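Putative polyketide synthase (Streptomyces coelicolor, PDB 1U0M) catalyses the iterative condensation of five malonyl-CoA units and the Claisen and aldol cyclisations that yield 1,3,6,8-tetrahydroxynaphthalene. Local coordinates at residues Arg14-Val19 with Ile92-Asp97; Ala99-Thr104 with Ala202-Gly207; Ala249-Leu254 with Asp286-Phe291. All coordinates share one frame; numbering follows the deposited sequence.

How the contacts relate
Contacts 1, 2 and 3 follow in series along the chain. The first two are neighbours, their centres about 10 Å apart: helix 73-99 lies against strands 11-18 and 198-206, which are adjacent and antiparallel in the mixed sheet, and the turn ending this helix carries the chain from contact 1 into contact 2. They also touch, S16 pairing with A202. Contact 3 joins helices 251-263 and 281-291 on the opposite side of the chain's centre, about 31 and 34 Å from the other centres. Contacts 1 and 2 belong to the N-terminal and contact 3 to the C-terminal chalcone/stilbene synthase region of this thiolase fold. Both regions pack helices on this one sheet, contact 3 at strand 337-342.

Contact 1. Residues Arg14-Val19 with Ile92-Asp97; sequences RPSVSV and IQRALD
Strand 16-18 and helix 92-97 run nearly antiparallel, their axes 7.6 Å apart at the closest point and 158° between their chain directions. The backbones come closest at S16 and A95, with CA atoms 5.2 Å apart; the serine side chain points at the helix, and A95 offers its flank. Two small residues permit this spacing: S16 CB lies 4.0 Å from A95 CB. The serine OG, anti to the backbone N (chi1 -159°), sits 3.0 Å from R94 NE, alongside the arginine chain where this bends at chi2 and chi3. Those bends turn the guanidinium along the strand, so that it passes S16 and ends beside V17 and S18. There R94 NH2 gives a hydrogen bond to V17 O at 2.9 Å. The bond is bent, 130° at the hydrogen; the oxygen lies in the guanidinium plane, whereas the nitrogen stands above the carbonyl plane. The same NH2 donates to a water 2.7 Å away, also at the edge of the group, and this water accepts from V17 N. Thus one nitrogen serves both backbone polar atoms of V17, directly and through water. S18 CB comes to the guanidinium edge near NH1. The pairing is part of the layered thiolase fold, in which a helix lies along a face of the central sheet, here nearly antiparallel to strand 11-18: A95 also touches A202 on strand 198-206, while P15 and V17, pointing away from helix 92-97, meet helix 315-326 on the other face. An alanine in place of R94 would remove the guanidinium and probably leave the V17 carbonyl and its water less firmly held, loosening this margin of the helix-strand packing.

Contact 2. Residues Ala99-Thr104 with Ala202-Gly207; sequences AELLAT and AAVVRG
R206 starts in the crowded position, CG between the backbone N and the carbonyl carbon (chi1 64°), runs on almost extended through chi2 and bends at chi3, which brings NH1 back toward the end of helix 73-99. E100 holds CG anti to its carbonyl carbon and continues extended beyond it, so its chain lies beside that of R206 and points the same way, the carboxylate and guanidinium planes 17° apart. Their charges meet only loosely, in a long salt bridge of 3.9 Å between E100 OE1 and R206 NH1. The same NH1 makes a weak, strongly bent hydrogen bond to A99 O at 2.8 Å. The firmer polar partner of R206 is G209, whose carbonyl oxygen accepts from NH2. The helix closes here in a Schellman motif: E100, with positive phi (62°), is the C-prime residue, E100 N bonding to D97 O and L101 N to L96 O. R208 bonds weakly to A99 O and E100 O, its NE close to that of R206, so the partial negative charge of the last carbonyls and the E100 carboxylate would probably offset their repulsion. A99 CB presses on V204 CB at 3.5 Å, tighter than usual carbon contact. V204, with CG1 anti to the backbone N, spreads both methyls around the alanine, CG2 at 3.8 Å and CG1 at 3.9 Å from A99 CB. L101 points toward strand 198-206 and rests its CD2 against V204 CG1 and R206 CD, both at 4.3 Å. On the adjoining strands, C13 meets A99 and R206, and N167 meets L101 and R206.

Contact 3. Residues Ala249-Leu254 with Asp286-Phe291; sequences ATMEPL and DDLSTF
One face of the F291 ring carries E252 CB, which stands 3.6 Å from the ring centroid and 16° off its normal in a CH-pi contact, displaced toward the rim. E252 extends from there, CG anti to the backbone N, and crosses the ring obliquely, bringing OE1 to 3.1 Å from F291 CE1. Its carboxylate is turned 66° from the ring plane. M251 CB approaches the ring obliquely at CD2, 3.7 Å away. F291 thus packs against M251 and E252, and A255 touches it too. This is helix-to-helix packing in the C-terminal half of the thiolase fold, joining helices 251-263 and 281-291 through side chains packed on each other and on the facing backbone, with no hydrogen bond between the two segments. M251 is the central piece: its CB lies 3.3 Å from D287 CB, its CG lies against the backbone at D287 and L288, and bends at chi2 and chi3 carry CE on to L288 CD2 at 3.4 Å, a tight carbon pair. F341 on strand 337-342 also touches M251, whose side chain is about 11 Å from that of C146, the active-site cysteine inferred by similarity.

Contact 1. Residues Arg14-Val19 with Ile92-Asp97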
loop_
_atom_site.group_PDB
_atom_site.type_symbol
_atom_site.label_atom_id
_atom_site.label_comp_id
_atom_site.label_asym_id
_atom_site.label_seq_id
_atom_site.Cartn_x
_atom_site.Cartn_y
_atom_site.Cartn_z
ATOM N N ARG A 14 -11.374 -18.591 -10.373
ATOM C CA ARG A 14 -11.675 -19.293 -9.134
ATOM C C ARG A 14 -10.678 -18.976 -8.024
ATOM O O ARG A 14 -9.535 -19.460 -8.021
ATOM C CB ARG A 14 -11.726 -20.800 -9.381
ATOM N N PRO A 15 -11.104 -18.155 -7.058
ATOM C CA PRO A 15 -10.224 -17.798 -5.949
ATOM C C PRO A 15 -9.888 -19.034 -5.142
ATOM O O PRO A 15 -10.750 -19.866 -4.866
ATOM C CB PRO A 15 -11.054 -16.788 -5.162
ATOM C CG PRO A 15 -12.462 -17.233 -5.428
ATOM C CD PRO A 15 -12.429 -17.533 -6.900
ATOM N N SER A 16 -8.621 -19.160 -4.780
ATOM C CA SER A 16 -8.163 -20.293 -3.992
ATOM C C SER A 16 -8.037 -19.794 -2.540
ATOM O O SER A 16 -7.518 -18.700 -2.298
ATOM C CB SER A 16 -6.809 -20.758 -4.537
ATOM O OG SER A 16 -6.521 -22.087 -4.165
ATOM N N VAL A 17 -8.523 -20.578 -1.579
ATOM C CA VAL A 17 -8.449 -20.175 -0.178
ATOM C C VAL A 17 -7.983 -21.298 0.746
ATOM O O VAL A 17 -8.345 -22.460 0.568
ATOM C CB VAL A 17 -9.822 -19.652 0.335
ATOM C CG1 VAL A 17 -9.670 -19.079 1.732
ATOM C CG2 VAL A 17 -10.373 -18.596 -0.610
ATOM N N SER A 18 -7.186 -20.926 1.744
ATOM C CA SER A 18 -6.646 -21.869 2.719
ATOM C C SER A 18 -6.544 -21.205 4.106
ATOM O O SER A 18 -6.150 -20.052 4.207
ATOM C CB SER A 18 -5.268 -22.334 2.236
ATOM O OG SER A 18 -4.610 -23.102 3.215
ATOM N N VAL A 19 -6.919 -21.919 5.169
ATOM C CA VAL A 19 -6.851 -21.367 6.527
ATOM C C VAL A 19 -5.988 -22.271 7.405
ATOM O O VAL A 19 -5.855 -23.450 7.128
ATOM C CB VAL A 19 -8.263 -21.221 7.183
ATOM C CG1 VAL A 19 -9.107 -20.205 6.413
ATOM C CG2 VAL A 19 -8.957 -22.555 7.228
ATOM N N ILE A 92 -1.314 -19.555 -3.934
ATOM C CA ILE A 92 -1.121 -18.859 -5.200
ATOM C C ILE A 92 -1.157 -19.894 -6.321
ATOM O O ILE A 92 -1.807 -19.698 -7.347
ATOM C CB ILE A 92 0.231 -18.103 -5.224
ATOM C CG1 ILE A 92 0.115 -16.819 -4.395
ATOM C CG2 ILE A 92 0.630 -17.784 -6.652
ATOM C CD1 ILE A 92 1.409 -16.049 -4.252
ATOM N N GLN A 93 -0.463 -21.006 -6.103
ATOM C CA GLN A 93 -0.410 -22.088 -7.078
ATOM C C GLN A 93 -1.806 -22.467 -7.572
ATOM O O GLN A 93 -2.155 -22.246 -8.734
ATOM C CB GLN A 93 0.241 -23.318 -6.456
ATOM C CG GLN A 93 0.445 -24.427 -7.445
ATOM C CD GLN A 93 1.451 -24.046 -8.513
ATOM O OE1 GLN A 93 2.656 -23.980 -8.251
ATOM N NE2 GLN A 93 0.961 -23.778 -9.722
ATOM N N ARG A 94 -2.594 -23.048 -6.674
ATOM C CA ARG A 94 -3.948 -23.475 -6.983
ATOM C C ARG A 94 -4.764 -22.398 -7.674
ATOM O O ARG A 94 -5.757 -22.701 -8.333
ATOM C CB ARG A 94 -4.650 -23.909 -5.699
ATOM C CG ARG A 94 -4.124 -25.217 -5.138
ATOM C CD ARG A 94 -4.092 -25.182 -3.637
ATOM N NE ARG A 94 -5.298 -24.567 -3.101
ATOM C CZ ARG A 94 -5.475 -24.292 -1.817
ATOM N NH1 ARG A 94 -4.518 -24.584 -0.945
ATOM N NH2 ARG A 94 -6.599 -23.721 -1.413
ATOM N N ALA A 95 -4.355 -21.143 -7.517
ATOM C CA ALA A 95 -5.062 -20.031 -8.144
ATOM C C ALA A 95 -4.611 -19.870 -9.591
ATOM O O ALA A 95 -5.350 -19.346 -10.421
ATOM C CB ALA A 95 -4.809 -18.742 -7.369
ATOM N N LEU A 96 -3.387 -20.299 -9.881
ATOM C CA LEU A 96 -2.848 -20.222 -11.234
ATOM C C LEU A 96 -3.435 -21.394 -12.010
ATOM O O LEU A 96 -3.938 -21.238 -13.127
ATOM C CB LEU A 96 -1.324 -20.328 -11.211
ATOM C CG LEU A 96 -0.581 -19.143 -10.594
ATOM C CD1 LEU A 96 0.909 -19.427 -10.533
ATOM C CD2 LEU A 96 -0.853 -17.900 -11.417
ATOM N N ASP A 97 -3.375 -22.568 -11.392
ATOM C CA ASP A 97 -3.900 -23.782 -11.992
ATOM C C ASP A 97 -5.348 -23.584 -12.437
ATOM O O ASP A 97 -5.731 -24.012 -13.523
ATOM C CB ASP A 97 -3.795 -24.938 -10.995
ATOM C CG ASP A 97 -2.353 -25.263 -10.625
ATOM O OD1 ASP A 97 -1.436 -24.687 -11.247
ATOM O OD2 ASP A 97 -2.133 -26.099 -9.723
HETATM O O HOH W 1 -9.031 -23.468 -2.585
#

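Contact 2. Residues Ala99-Thr104 with Ala202-Gly207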
loop_
_atom_site.group_PDB
_atom_site.type_symbol
_atom_site.label_atom_id
_atom_site.label_comp_id
_atom_site.label_asym_id
_atom_site.label_seq_id
_atom_site.Cartn_x
_atom_site.Cartn_y
_atom_site.Cartn_z
ATOM N N ALA A 99 -7.002 -20.584 -13.062
ATOM C CA ALA A 99 -7.100 -19.597 -14.131
ATOM C C ALA A 99 -6.313 -20.098 -15.338
ATOM O O ALA A 99 -6.401 -19.546 -16.436
ATOM C CB ALA A 99 -6.553 -18.259 -13.659
ATOM N N GLU A 100 -5.550 -21.162 -15.119
ATOM C CA GLU A 100 -4.737 -21.761 -16.166
ATOM C C GLU A 100 -3.685 -20.782 -16.676
ATOM O O GLU A 100 -3.813 -20.206 -17.759
ATOM C CB GLU A 100 -5.634 -22.249 -17.307
ATOM C CG GLU A 100 -6.684 -23.255 -16.838
ATOM C CD GLU A 100 -7.573 -23.765 -17.953
ATOM O OE1 GLU A 100 -8.083 -22.934 -18.735
ATOM O OE2 GLU A 100 -7.774 -24.994 -18.038
ATOM N N LEU A 101 -2.658 -20.593 -15.851
ATOM C CA LEU A 101 -1.526 -19.725 -16.143
ATOM C C LEU A 101 -0.366 -20.241 -15.328
ATOM O O LEU A 101 -0.542 -21.025 -14.397
ATOM C CB LEU A 101 -1.770 -18.278 -15.704
ATOM C CG LEU A 101 -2.791 -17.364 -16.369
ATOM C CD1 LEU A 101 -2.588 -17.410 -17.863
ATOM C CD2 LEU A 101 -4.186 -17.785 -15.983
ATOM N N LEU A 102 0.823 -19.786 -15.684
ATOM C CA LEU A 102 2.029 -20.146 -14.964
ATOM C C LEU A 102 2.438 -18.855 -14.257
ATOM O O LEU A 102 1.904 -17.780 -14.558
ATOM C CB LEU A 102 3.115 -20.589 -15.944
ATOM C CG LEU A 102 3.100 -19.776 -17.241
ATOM C CD1 LEU A 102 4.509 -19.401 -17.649
ATOM C CD2 LEU A 102 2.401 -20.578 -18.329
ATOM N N ALA A 103 3.367 -18.957 -13.316
ATOM C CA ALA A 103 3.826 -17.782 -12.594
ATOM C C ALA A 103 4.121 -16.659 -13.581
ATOM O O ALA A 103 3.834 -15.486 -13.324
ATOM C CB ALA A 103 5.086 -18.127 -11.810
ATOM N N THR A 104 4.658 -17.045 -14.733
ATOM C CA THR A 104 5.053 -16.099 -15.762
ATOM C C THR A 104 3.981 -15.439 -16.623
ATOM O O THR A 104 4.305 -14.682 -17.532
ATOM C CB THR A 104 6.082 -16.741 -16.698
ATOM O OG1 THR A 104 6.966 -17.569 -15.932
ATOM C CG2 THR A 104 6.896 -15.665 -17.398
ATOM N N ALA A 202 -6.043 -16.120 -2.846
ATOM C CA ALA A 202 -5.301 -15.771 -4.057
ATOM C C ALA A 202 -6.198 -16.047 -5.255
ATOM O O ALA A 202 -6.721 -17.151 -5.408
ATOM C CB ALA A 202 -4.026 -16.605 -4.155
ATOM N N ALA A 203 -6.380 -15.041 -6.099
ATOM C CA ALA A 203 -7.228 -15.189 -7.269
ATOM C C ALA A 203 -6.616 -14.485 -8.459
ATOM O O ALA A 203 -6.013 -13.423 -8.325
ATOM C CB ALA A 203 -8.607 -14.624 -6.987
ATOM N N VAL A 204 -6.773 -15.084 -9.630
ATOM C CA VAL A 204 -6.225 -14.494 -10.831
ATOM C C VAL A 204 -7.327 -13.789 -11.595
ATOM O O VAL A 204 -8.491 -14.180 -11.531
ATOM C CB VAL A 204 -5.603 -15.559 -11.731
ATOM C CG1 VAL A 204 -4.857 -14.891 -12.876
ATOM C CG2 VAL A 204 -4.675 -16.440 -10.917
ATOM N N VAL A 205 -6.959 -12.724 -12.293
ATOM C CA VAL A 205 -7.916 -11.986 -13.093
ATOM C C VAL A 205 -7.327 -11.836 -14.484
ATOM O O VAL A 205 -6.629 -10.866 -14.780
ATOM C CB VAL A 205 -8.214 -10.598 -12.505
ATOM C CG1 VAL A 205 -9.027 -10.743 -11.229
ATOM C CG2 VAL A 205 -6.918 -9.868 -12.227
ATOM N N ARG A 206 -7.597 -12.825 -15.329
ATOM C CA ARG A 206 -7.101 -12.816 -16.694
ATOM C C ARG A 206 -8.063 -12.015 -17.560
ATOM O O ARG A 206 -9.265 -12.272 -17.571
ATOM C CB ARG A 206 -6.970 -14.251 -17.214
ATOM C CG ARG A 206 -8.286 -15.004 -17.312
ATOM C CD ARG A 206 -8.074 -16.511 -17.435
ATOM N NE ARG A 206 -8.695 -17.074 -18.635
ATOM C CZ ARG A 206 -9.066 -18.347 -18.764
ATOM N NH1 ARG A 206 -8.884 -19.205 -17.766
ATOM N NH2 ARG A 206 -9.625 -18.765 -19.891
ATOM N N GLY A 207 -7.525 -11.020 -18.257
ATOM C CA GLY A 207 -8.344 -10.196 -19.124
ATOM C C GLY A 207 -8.497 -10.898 -20.455
ATOM O O GLY A 207 -9.459 -10.670 -21.187
#

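Contact 3. Residues Ala249-Leu254 with Asp286-Phe291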
loop_
_atom_site.group_PDB
_atom_site.type_symbol
_atom_site.label_atom_id
_atom_site.label_comp_id
_atom_site.label_asym_id
_atom_site.label_seq_id
_atom_site.Cartn_x
_atom_site.Cartn_y
_atom_site.Cartn_z
ATOM N N ALA A 249 -24.866 0.933 11.609
ATOM C CA ALA A 249 -25.829 1.949 11.199
ATOM C C ALA A 249 -25.417 2.667 9.911
ATOM O O ALA A 249 -26.262 3.235 9.213
ATOM C CB ALA A 249 -26.022 2.969 12.323
ATOM N N THR A 250 -24.123 2.643 9.598
ATOM C CA THR A 250 -23.611 3.304 8.396
ATOM C C THR A 250 -24.115 2.621 7.122
ATOM O O THR A 250 -23.886 3.102 6.008
ATOM C CB THR A 250 -22.060 3.317 8.374
ATOM O OG1 THR A 250 -21.569 1.984 8.187
ATOM C CG2 THR A 250 -21.512 3.878 9.685
ATOM N N MET A 251 -24.808 1.501 7.297
ATOM C CA MET A 251 -25.352 0.757 6.171
ATOM C C MET A 251 -26.388 1.602 5.425
ATOM O O MET A 251 -26.544 1.487 4.208
ATOM C CB MET A 251 -26.001 -0.534 6.665
ATOM C CG MET A 251 -25.664 -1.755 5.830
ATOM S SD MET A 251 -23.923 -2.212 5.958
ATOM C CE MET A 251 -23.264 -1.530 4.455
ATOM N N GLU A 252 -27.087 2.458 6.165
ATOM C CA GLU A 252 -28.101 3.323 5.573
ATOM C C GLU A 252 -27.472 4.264 4.546
ATOM O O GLU A 252 -27.900 4.306 3.393
ATOM C CB GLU A 252 -28.824 4.123 6.671
ATOM C CG GLU A 252 -29.945 5.029 6.168
ATOM C CD GLU A 252 -30.751 5.663 7.299
ATOM O OE1 GLU A 252 -31.383 4.915 8.076
ATOM O OE2 GLU A 252 -30.759 6.911 7.411
ATOM N N PRO A 253 -26.440 5.024 4.943
ATOM C CA PRO A 253 -25.794 5.948 4.005
ATOM C C PRO A 253 -25.057 5.271 2.852
ATOM O O PRO A 253 -24.827 5.885 1.814
ATOM C CB PRO A 253 -24.841 6.735 4.902
ATOM C CG PRO A 253 -25.525 6.705 6.235
ATOM C CD PRO A 253 -25.959 5.269 6.314
ATOM N N LEU A 254 -24.688 4.008 3.033
ATOM C CA LEU A 254 -23.955 3.281 2.004
ATOM C C LEU A 254 -24.838 2.664 0.933
ATOM O O LEU A 254 -24.432 2.560 -0.225
ATOM C CB LEU A 254 -23.095 2.187 2.644
ATOM C CG LEU A 254 -22.423 1.176 1.704
ATOM C CD1 LEU A 254 -21.578 1.883 0.659
ATOM C CD2 LEU A 254 -21.561 0.249 2.521
ATOM N N ASP A 286 -26.718 -7.749 7.573
ATOM C CA ASP A 286 -28.177 -7.730 7.548
ATOM C C ASP A 286 -28.764 -6.341 7.360
ATOM O O ASP A 286 -29.910 -6.197 6.933
ATOM C CB ASP A 286 -28.744 -8.357 8.820
ATOM C CG ASP A 286 -28.844 -9.861 8.723
ATOM O OD1 ASP A 286 -29.398 -10.348 7.715
ATOM O OD2 ASP A 286 -28.377 -10.560 9.646
ATOM N N ASP A 287 -27.988 -5.317 7.697
ATOM C CA ASP A 287 -28.439 -3.944 7.520
ATOM C C ASP A 287 -28.340 -3.655 6.028
ATOM O O ASP A 287 -28.986 -2.746 5.510
ATOM C CB ASP A 287 -27.542 -2.980 8.302
ATOM C CG ASP A 287 -27.780 -3.038 9.802
ATOM O OD1 ASP A 287 -27.857 -4.157 10.355
ATOM O OD2 ASP A 287 -27.884 -1.961 10.428
ATOM N N LEU A 288 -27.526 -4.451 5.341
ATOM C CA LEU A 288 -27.334 -4.298 3.909
ATOM C C LEU A 288 -28.448 -5.040 3.170
ATOM O O LEU A 288 -28.776 -4.709 2.034
ATOM C CB LEU A 288 -25.961 -4.851 3.508
ATOM C CG LEU A 288 -25.331 -4.378 2.194
ATOM C CD1 LEU A 288 -26.051 -4.980 1.014
ATOM C CD2 LEU A 288 -25.373 -2.863 2.130
ATOM N N SER A 289 -29.032 -6.038 3.825
ATOM C CA SER A 289 -30.112 -6.819 3.229
ATOM C C SER A 289 -31.459 -6.153 3.483
ATOM O O SER A 289 -32.512 -6.728 3.201
ATOM C CB SER A 289 -30.133 -8.232 3.813
ATOM O OG SER A 289 -30.334 -8.201 5.215
ATOM N N THR A 290 -31.421 -4.939 4.024
ATOM C CA THR A 290 -32.641 -4.189 4.320
ATOM C C THR A 290 -32.592 -2.814 3.655
ATOM O O THR A 290 -33.440 -2.493 2.825
ATOM C CB THR A 290 -32.837 -4.008 5.848
ATOM O OG1 THR A 290 -31.656 -3.434 6.419
ATOM C CG2 THR A 290 -33.125 -5.345 6.518
ATOM N N PHE A 291 -31.601 -2.008 4.024
ATOM C CA PHE A 291 -31.447 -0.672 3.463
ATOM C C PHE A 291 -31.350 -0.718 1.940
ATOM O O PHE A 291 -31.794 0.208 1.262
ATOM C CB PHE A 291 -30.203 0.010 4.053
ATOM C CG PHE A 291 -30.397 0.518 5.463
ATOM C CD1 PHE A 291 -31.356 1.484 5.734
ATOM C CD2 PHE A 291 -29.621 0.033 6.510
ATOM C CE1 PHE A 291 -31.544 1.966 7.036
ATOM C CE2 PHE A 291 -29.800 0.507 7.818
ATOM C CZ PHE A 291 -30.764 1.477 8.081
#